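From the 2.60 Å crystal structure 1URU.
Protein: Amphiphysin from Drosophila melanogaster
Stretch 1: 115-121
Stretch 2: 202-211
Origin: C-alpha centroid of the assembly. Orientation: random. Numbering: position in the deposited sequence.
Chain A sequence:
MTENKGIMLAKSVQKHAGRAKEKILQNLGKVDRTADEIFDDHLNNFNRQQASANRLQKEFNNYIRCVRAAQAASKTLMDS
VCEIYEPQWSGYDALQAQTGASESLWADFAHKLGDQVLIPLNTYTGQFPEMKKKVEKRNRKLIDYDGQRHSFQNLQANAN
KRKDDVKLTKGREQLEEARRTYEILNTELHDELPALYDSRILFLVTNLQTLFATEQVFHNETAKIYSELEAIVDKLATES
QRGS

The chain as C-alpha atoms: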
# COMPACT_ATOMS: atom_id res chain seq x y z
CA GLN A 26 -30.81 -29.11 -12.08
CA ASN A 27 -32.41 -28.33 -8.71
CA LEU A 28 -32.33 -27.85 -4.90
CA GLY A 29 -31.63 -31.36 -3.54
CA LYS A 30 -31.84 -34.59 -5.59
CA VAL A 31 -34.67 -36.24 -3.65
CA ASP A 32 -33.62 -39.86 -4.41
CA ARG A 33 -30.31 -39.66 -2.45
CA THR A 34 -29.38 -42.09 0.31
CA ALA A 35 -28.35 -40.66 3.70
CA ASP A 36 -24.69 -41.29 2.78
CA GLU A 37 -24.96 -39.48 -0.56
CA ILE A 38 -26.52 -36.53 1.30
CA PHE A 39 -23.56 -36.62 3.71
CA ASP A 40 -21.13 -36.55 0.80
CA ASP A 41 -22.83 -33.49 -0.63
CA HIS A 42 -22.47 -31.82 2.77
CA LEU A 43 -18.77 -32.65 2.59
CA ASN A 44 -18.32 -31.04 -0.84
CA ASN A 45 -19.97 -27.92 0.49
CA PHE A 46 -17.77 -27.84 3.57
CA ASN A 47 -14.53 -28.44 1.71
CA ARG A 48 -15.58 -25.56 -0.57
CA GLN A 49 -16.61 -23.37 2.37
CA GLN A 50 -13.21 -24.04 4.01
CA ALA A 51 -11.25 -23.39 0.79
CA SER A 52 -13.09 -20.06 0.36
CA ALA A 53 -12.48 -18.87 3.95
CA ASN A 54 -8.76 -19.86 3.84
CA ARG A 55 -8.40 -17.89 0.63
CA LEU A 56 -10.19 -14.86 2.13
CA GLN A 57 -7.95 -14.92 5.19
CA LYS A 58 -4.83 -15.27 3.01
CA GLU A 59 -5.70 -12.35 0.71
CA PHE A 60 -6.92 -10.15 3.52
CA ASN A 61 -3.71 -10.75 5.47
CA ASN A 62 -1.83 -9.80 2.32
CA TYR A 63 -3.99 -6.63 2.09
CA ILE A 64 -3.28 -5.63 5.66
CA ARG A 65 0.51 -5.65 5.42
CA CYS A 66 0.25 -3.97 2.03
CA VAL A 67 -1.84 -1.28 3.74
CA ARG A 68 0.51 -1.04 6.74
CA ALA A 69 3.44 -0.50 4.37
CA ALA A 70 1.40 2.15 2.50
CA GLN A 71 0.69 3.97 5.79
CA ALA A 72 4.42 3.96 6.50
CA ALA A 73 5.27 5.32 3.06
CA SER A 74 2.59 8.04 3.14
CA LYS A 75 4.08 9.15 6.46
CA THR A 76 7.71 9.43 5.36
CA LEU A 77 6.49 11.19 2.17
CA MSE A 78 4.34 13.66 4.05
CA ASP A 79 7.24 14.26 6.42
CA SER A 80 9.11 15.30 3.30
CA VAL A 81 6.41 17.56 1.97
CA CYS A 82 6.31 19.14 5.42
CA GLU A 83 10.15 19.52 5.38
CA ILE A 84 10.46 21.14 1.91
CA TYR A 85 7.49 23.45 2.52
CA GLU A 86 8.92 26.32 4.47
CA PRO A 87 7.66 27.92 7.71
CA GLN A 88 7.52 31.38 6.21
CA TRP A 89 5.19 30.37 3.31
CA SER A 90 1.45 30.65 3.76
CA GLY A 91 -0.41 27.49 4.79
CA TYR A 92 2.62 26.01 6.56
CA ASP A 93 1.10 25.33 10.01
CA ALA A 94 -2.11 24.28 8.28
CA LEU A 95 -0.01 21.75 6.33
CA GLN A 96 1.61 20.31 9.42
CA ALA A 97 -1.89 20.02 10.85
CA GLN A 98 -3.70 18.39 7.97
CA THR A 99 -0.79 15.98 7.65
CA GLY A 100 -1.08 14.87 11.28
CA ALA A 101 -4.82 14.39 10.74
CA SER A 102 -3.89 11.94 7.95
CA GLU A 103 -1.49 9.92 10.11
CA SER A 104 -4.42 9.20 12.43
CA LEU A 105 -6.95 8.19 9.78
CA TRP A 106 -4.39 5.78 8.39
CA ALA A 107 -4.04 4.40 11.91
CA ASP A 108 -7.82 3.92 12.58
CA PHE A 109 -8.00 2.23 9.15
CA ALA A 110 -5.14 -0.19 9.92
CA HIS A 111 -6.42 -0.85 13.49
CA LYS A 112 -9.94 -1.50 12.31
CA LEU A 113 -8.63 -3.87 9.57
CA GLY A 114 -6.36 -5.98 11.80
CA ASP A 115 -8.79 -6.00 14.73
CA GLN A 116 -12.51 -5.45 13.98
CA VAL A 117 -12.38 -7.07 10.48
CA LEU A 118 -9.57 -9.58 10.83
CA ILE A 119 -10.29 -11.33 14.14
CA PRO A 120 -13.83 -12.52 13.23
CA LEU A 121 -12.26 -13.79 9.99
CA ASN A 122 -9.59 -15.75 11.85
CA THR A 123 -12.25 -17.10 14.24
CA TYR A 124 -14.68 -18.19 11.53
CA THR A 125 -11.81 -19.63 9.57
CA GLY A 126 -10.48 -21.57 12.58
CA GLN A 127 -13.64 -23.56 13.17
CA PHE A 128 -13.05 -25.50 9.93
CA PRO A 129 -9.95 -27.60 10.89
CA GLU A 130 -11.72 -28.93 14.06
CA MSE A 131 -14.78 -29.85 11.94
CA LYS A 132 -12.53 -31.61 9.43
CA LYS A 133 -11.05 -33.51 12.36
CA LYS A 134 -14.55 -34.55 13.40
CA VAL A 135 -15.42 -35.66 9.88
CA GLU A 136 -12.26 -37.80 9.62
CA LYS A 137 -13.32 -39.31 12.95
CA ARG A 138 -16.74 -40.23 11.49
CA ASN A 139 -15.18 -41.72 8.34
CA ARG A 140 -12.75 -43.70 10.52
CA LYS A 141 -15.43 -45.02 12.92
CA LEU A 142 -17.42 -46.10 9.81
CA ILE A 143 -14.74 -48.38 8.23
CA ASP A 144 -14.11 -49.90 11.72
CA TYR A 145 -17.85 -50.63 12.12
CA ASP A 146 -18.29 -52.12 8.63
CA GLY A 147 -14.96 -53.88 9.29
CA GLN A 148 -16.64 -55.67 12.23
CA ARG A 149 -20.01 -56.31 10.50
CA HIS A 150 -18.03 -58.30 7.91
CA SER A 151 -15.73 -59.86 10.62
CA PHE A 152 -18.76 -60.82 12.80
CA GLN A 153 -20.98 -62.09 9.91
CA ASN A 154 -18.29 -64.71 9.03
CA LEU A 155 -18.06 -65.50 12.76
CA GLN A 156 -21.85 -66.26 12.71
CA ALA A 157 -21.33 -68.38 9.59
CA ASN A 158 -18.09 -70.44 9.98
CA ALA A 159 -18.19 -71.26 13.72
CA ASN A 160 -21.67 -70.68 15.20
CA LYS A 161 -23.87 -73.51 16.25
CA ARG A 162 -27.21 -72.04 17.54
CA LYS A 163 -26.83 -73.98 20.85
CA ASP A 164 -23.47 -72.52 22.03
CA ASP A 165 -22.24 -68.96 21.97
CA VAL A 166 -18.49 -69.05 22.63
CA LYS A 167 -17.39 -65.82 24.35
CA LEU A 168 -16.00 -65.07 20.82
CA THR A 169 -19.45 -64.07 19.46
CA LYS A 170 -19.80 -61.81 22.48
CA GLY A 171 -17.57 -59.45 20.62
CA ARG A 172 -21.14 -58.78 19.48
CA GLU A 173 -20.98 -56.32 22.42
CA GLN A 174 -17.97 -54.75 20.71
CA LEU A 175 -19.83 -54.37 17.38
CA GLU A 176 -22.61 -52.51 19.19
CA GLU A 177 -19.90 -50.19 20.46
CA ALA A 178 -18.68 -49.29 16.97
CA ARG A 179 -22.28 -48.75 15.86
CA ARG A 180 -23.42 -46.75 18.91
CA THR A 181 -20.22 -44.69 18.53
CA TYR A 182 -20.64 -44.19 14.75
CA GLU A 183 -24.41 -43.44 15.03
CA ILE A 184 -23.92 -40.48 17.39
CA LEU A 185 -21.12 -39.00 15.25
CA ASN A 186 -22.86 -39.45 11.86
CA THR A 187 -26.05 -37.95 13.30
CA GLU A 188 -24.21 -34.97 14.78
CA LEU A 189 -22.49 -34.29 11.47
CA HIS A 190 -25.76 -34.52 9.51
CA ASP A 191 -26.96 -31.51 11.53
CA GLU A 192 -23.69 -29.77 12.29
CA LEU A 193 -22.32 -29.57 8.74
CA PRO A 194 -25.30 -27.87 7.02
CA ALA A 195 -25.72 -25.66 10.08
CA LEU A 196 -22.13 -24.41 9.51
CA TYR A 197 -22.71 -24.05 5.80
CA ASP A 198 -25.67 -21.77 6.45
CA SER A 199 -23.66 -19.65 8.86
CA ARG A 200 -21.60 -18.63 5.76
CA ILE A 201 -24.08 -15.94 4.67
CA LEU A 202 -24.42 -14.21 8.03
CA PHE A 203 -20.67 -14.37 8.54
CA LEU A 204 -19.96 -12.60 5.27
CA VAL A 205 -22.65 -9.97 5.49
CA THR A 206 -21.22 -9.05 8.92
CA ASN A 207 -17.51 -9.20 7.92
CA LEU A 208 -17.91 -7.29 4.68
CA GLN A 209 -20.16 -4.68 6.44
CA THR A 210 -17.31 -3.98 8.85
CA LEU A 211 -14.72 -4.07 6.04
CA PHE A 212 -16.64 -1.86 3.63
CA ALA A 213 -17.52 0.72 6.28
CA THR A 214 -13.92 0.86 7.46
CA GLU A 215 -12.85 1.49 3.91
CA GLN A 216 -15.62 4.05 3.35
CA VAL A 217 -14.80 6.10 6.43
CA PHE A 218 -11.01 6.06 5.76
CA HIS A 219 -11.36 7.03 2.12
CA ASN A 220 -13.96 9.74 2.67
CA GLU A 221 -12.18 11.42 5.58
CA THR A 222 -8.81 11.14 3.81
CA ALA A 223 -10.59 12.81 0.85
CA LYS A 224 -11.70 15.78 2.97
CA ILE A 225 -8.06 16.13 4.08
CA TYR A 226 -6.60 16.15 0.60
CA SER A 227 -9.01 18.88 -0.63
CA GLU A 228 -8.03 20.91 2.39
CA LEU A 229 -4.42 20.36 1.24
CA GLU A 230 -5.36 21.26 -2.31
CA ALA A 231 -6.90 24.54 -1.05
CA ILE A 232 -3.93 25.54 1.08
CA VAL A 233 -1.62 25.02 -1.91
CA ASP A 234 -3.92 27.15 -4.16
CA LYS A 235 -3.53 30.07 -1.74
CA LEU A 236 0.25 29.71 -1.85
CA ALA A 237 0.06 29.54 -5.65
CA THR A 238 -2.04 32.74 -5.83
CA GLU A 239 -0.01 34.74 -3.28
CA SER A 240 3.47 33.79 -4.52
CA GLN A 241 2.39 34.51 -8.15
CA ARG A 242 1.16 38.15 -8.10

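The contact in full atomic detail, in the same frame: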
# COMPACT_ATOMS: atom_id res chain seq x y z
N ASP A 115 -8.10 -5.72 13.48
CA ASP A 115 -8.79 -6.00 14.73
C ASP A 115 -10.26 -6.31 14.46
O ASP A 115 -10.65 -7.47 14.48
CB ASP A 115 -8.64 -4.83 15.70
CG ASP A 115 -9.37 -5.06 17.02
OD1 ASP A 115 -9.22 -4.24 17.95
OD2 ASP A 115 -10.10 -6.04 17.22
N GLN A 116 -11.07 -5.27 14.22
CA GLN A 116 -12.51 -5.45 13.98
C GLN A 116 -12.81 -6.39 12.79
O GLN A 116 -13.68 -7.23 12.90
CB GLN A 116 -13.21 -4.10 13.78
CG GLN A 116 -13.61 -3.38 15.07
CD GLN A 116 -12.41 -2.86 15.89
OE1 GLN A 116 -11.67 -1.98 15.45
NE2 GLN A 116 -12.22 -3.43 17.07
N VAL A 117 -12.08 -6.28 11.67
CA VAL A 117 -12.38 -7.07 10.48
C VAL A 117 -11.70 -8.41 10.53
O VAL A 117 -12.31 -9.42 10.19
CB VAL A 117 -11.90 -6.43 9.15
CG1 VAL A 117 -12.44 -7.23 7.97
CG2 VAL A 117 -12.33 -4.99 9.01
N LEU A 118 -10.44 -8.41 10.94
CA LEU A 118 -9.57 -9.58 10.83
C LEU A 118 -9.92 -10.66 11.81
O LEU A 118 -9.97 -11.81 11.40
CB LEU A 118 -8.09 -9.21 11.00
CG LEU A 118 -7.12 -10.39 11.09
CD1 LEU A 118 -7.04 -11.15 9.77
CD2 LEU A 118 -5.75 -9.92 11.49
N ILE A 119 -10.12 -10.32 13.09
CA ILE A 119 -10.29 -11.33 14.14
C ILE A 119 -11.53 -12.22 13.92
O ILE A 119 -11.42 -13.44 14.05
CB ILE A 119 -10.30 -10.71 15.58
CG1 ILE A 119 -8.89 -10.63 16.16
CG2 ILE A 119 -11.10 -11.55 16.56
CD1 ILE A 119 -8.19 -9.40 15.83
N PRO A 120 -12.71 -11.67 13.63
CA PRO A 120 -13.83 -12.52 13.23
C PRO A 120 -13.48 -13.42 12.07
O PRO A 120 -14.00 -14.53 12.02
CB PRO A 120 -14.92 -11.50 12.85
CG PRO A 120 -14.65 -10.38 13.69
CD PRO A 120 -13.13 -10.26 13.74
N LEU A 121 -12.62 -12.97 11.16
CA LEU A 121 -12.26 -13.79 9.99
C LEU A 121 -11.41 -14.97 10.38
O LEU A 121 -11.60 -16.07 9.86
CB LEU A 121 -11.55 -12.95 8.93
CG LEU A 121 -11.11 -13.61 7.61
CD1 LEU A 121 -12.23 -14.39 6.92
CD2 LEU A 121 -10.51 -12.53 6.69
N LEU A 202 -24.47 -15.16 6.92
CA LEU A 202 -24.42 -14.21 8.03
C LEU A 202 -22.98 -13.78 8.36
O LEU A 202 -22.73 -12.62 8.66
CB LEU A 202 -25.09 -14.79 9.29
CG LEU A 202 -25.07 -13.90 10.55
CD1 LEU A 202 -25.94 -12.66 10.37
CD2 LEU A 202 -25.48 -14.70 11.79
N PHE A 203 -22.04 -14.72 8.31
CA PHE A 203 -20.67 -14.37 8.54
C PHE A 203 -20.21 -13.30 7.57
O PHE A 203 -19.62 -12.31 7.96
CB PHE A 203 -19.72 -15.53 8.41
CG PHE A 203 -18.29 -15.08 8.36
CD1 PHE A 203 -17.72 -14.48 9.49
CD2 PHE A 203 -17.57 -15.14 7.18
CE1 PHE A 203 -16.43 -14.01 9.46
CE2 PHE A 203 -16.28 -14.68 7.14
CZ PHE A 203 -15.70 -14.10 8.28
N LEU A 204 -20.45 -13.53 6.29
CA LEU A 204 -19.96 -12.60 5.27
C LEU A 204 -20.66 -11.26 5.23
O LEU A 204 -20.02 -10.26 4.96
CB LEU A 204 -19.99 -13.24 3.89
CG LEU A 204 -18.64 -13.89 3.61
CD1 LEU A 204 -18.76 -15.41 3.41
CD2 LEU A 204 -18.00 -13.19 2.41
N VAL A 205 -21.96 -11.23 5.46
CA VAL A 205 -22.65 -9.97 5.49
C VAL A 205 -22.06 -9.15 6.64
O VAL A 205 -21.84 -7.96 6.50
CB VAL A 205 -24.23 -10.10 5.56
CG1 VAL A 205 -24.77 -10.95 4.41
CG2 VAL A 205 -24.70 -10.65 6.86
N THR A 206 -21.75 -9.79 7.76
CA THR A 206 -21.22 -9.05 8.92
C THR A 206 -19.77 -8.63 8.70
O THR A 206 -19.44 -7.49 8.97
CB THR A 206 -21.46 -9.83 10.28
OG1 THR A 206 -20.82 -11.11 10.27
CG2 THR A 206 -22.95 -10.21 10.46
N ASN A 207 -18.93 -9.51 8.15
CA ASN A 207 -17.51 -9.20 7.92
C ASN A 207 -17.32 -8.13 6.88
O ASN A 207 -16.64 -7.15 7.11
CB ASN A 207 -16.69 -10.44 7.52
CG ASN A 207 -15.21 -10.37 7.99
OD1 ASN A 207 -14.89 -9.92 9.10
ND2 ASN A 207 -14.31 -10.86 7.15
N LEU A 208 -17.94 -8.32 5.73
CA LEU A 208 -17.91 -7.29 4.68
C LEU A 208 -18.54 -5.95 5.11
O LEU A 208 -18.10 -4.92 4.65
CB LEU A 208 -18.55 -7.83 3.40
CG LEU A 208 -17.89 -9.07 2.78
CD1 LEU A 208 -18.57 -9.46 1.50
CD2 LEU A 208 -16.43 -8.82 2.49
N GLN A 209 -19.54 -5.95 5.98
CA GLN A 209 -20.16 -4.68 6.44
C GLN A 209 -19.12 -3.90 7.20
O GLN A 209 -18.94 -2.71 6.97
CB GLN A 209 -21.37 -4.92 7.36
CG GLN A 209 -22.23 -3.68 7.74
CD GLN A 209 -21.50 -2.51 8.51
OE1 GLN A 209 -21.26 -2.59 9.73
NE2 GLN A 209 -21.19 -1.44 7.78
N THR A 210 -18.43 -4.58 8.11
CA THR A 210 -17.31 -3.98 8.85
C THR A 210 -16.21 -3.51 7.90
O THR A 210 -15.72 -2.38 8.02
CB THR A 210 -16.68 -4.99 9.83
OG1 THR A 210 -17.70 -5.64 10.60
CG2 THR A 210 -15.84 -4.30 10.87
N LEU A 211 -15.81 -4.38 6.97
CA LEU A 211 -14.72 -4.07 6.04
C LEU A 211 -15.09 -2.88 5.18
O LEU A 211 -14.31 -1.95 5.05
CB LEU A 211 -14.37 -5.25 5.13
CG LEU A 211 -13.41 -4.96 3.97
CD1 LEU A 211 -12.08 -4.46 4.49
CD2 LEU A 211 -13.21 -6.17 3.09

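Helices that run against one another in a long bundle meet through a repeating set of side chains, and the quality of the fit depends on how the projections of one helix settle between those of its neighbour. The pairing of residues 115-121 with 202-211 in Drosophila amphiphysin is a compact example. Both stretches are helical and belong to longer helices, and their N-to-C directions differ by 157°, so they are nearly antiparallel. Their axes come within 9.0 Å, and together they bury 354 Å² of surface. Because the two helices run in nearly opposite senses, the early residues of the first stretch meet the late residues of the second: Val117 lies against Leu211, their CA atoms 5.8 Å apart, while Leu121 reaches Phe203.

The two backbones differ in regularity. Residues 202-211 keep an unbroken series of i to i+4 hydrogen bonds, from Thr206 N to Leu202 O (3.1 Å) through Leu211 N to Asn207 O (2.9 Å). The first stretch opens with a wider, pi-type turn at 115-117, and it is kinked where the nitrogens of Gln116 and Pro120 lack a bond to the preceding turn. For Pro120 the chemistry is plain, since a proline nitrogen inside a chain carries no hydrogen to donate.

Val117 is the principal bump of the first helix, and it gives up more surface to the partner than any other residue of either stretch. Its short, branched side chain fits a hollow lined by Asn207, Thr210 and Leu211, positions on one side of the second helix. Val117 CG2 lies 4.0 Å from Thr210 CG2 and 3.9 Å from Leu211 CA, close enough to touch the backbone itself, while Val117 CG1 is 4.0 Å from Leu211 CB. These are van der Waals contacts, favoured by the exclusion of water from a buried site. Thr210 presents its methyl to this junction, where Thr210 CG2 also meets Gln116 CB at 3.9 Å; its hydroxyl is occupied within its own helix, Thr210 OG1 donating to Thr206 O at 3.0 Å. The far end of Gln116 leads away, so that residue contributes only a flank.

Asn207 is the polar element in the middle of the contact. Its amide end comes nearer to the first helix than its CA-to-CB direction alone would suggest, and it occupies the space bordered by Val117, Pro120 and Leu121. Val117 O and Asn207 OD1 are modelled 2.8 Å apart, but the amide is probably turned over; with it turned back, this approach may be a hydrogen bond.

At the other end, the bump comes from the second helix. Phe203 points its CA-to-CB bond toward the first stretch and sets its ring against Pro120 and Leu121. Leu121 CD1 meets the ring edge, 3.7 Å from Phe203 CZ, whereas Pro120 O lies 3.6 Å from Phe203 CE1. Val117 projects from the first helix at one end, and Asn207 and Phe203 from the second helix through the middle and at the other end, each helix supplying part of the other's hollow.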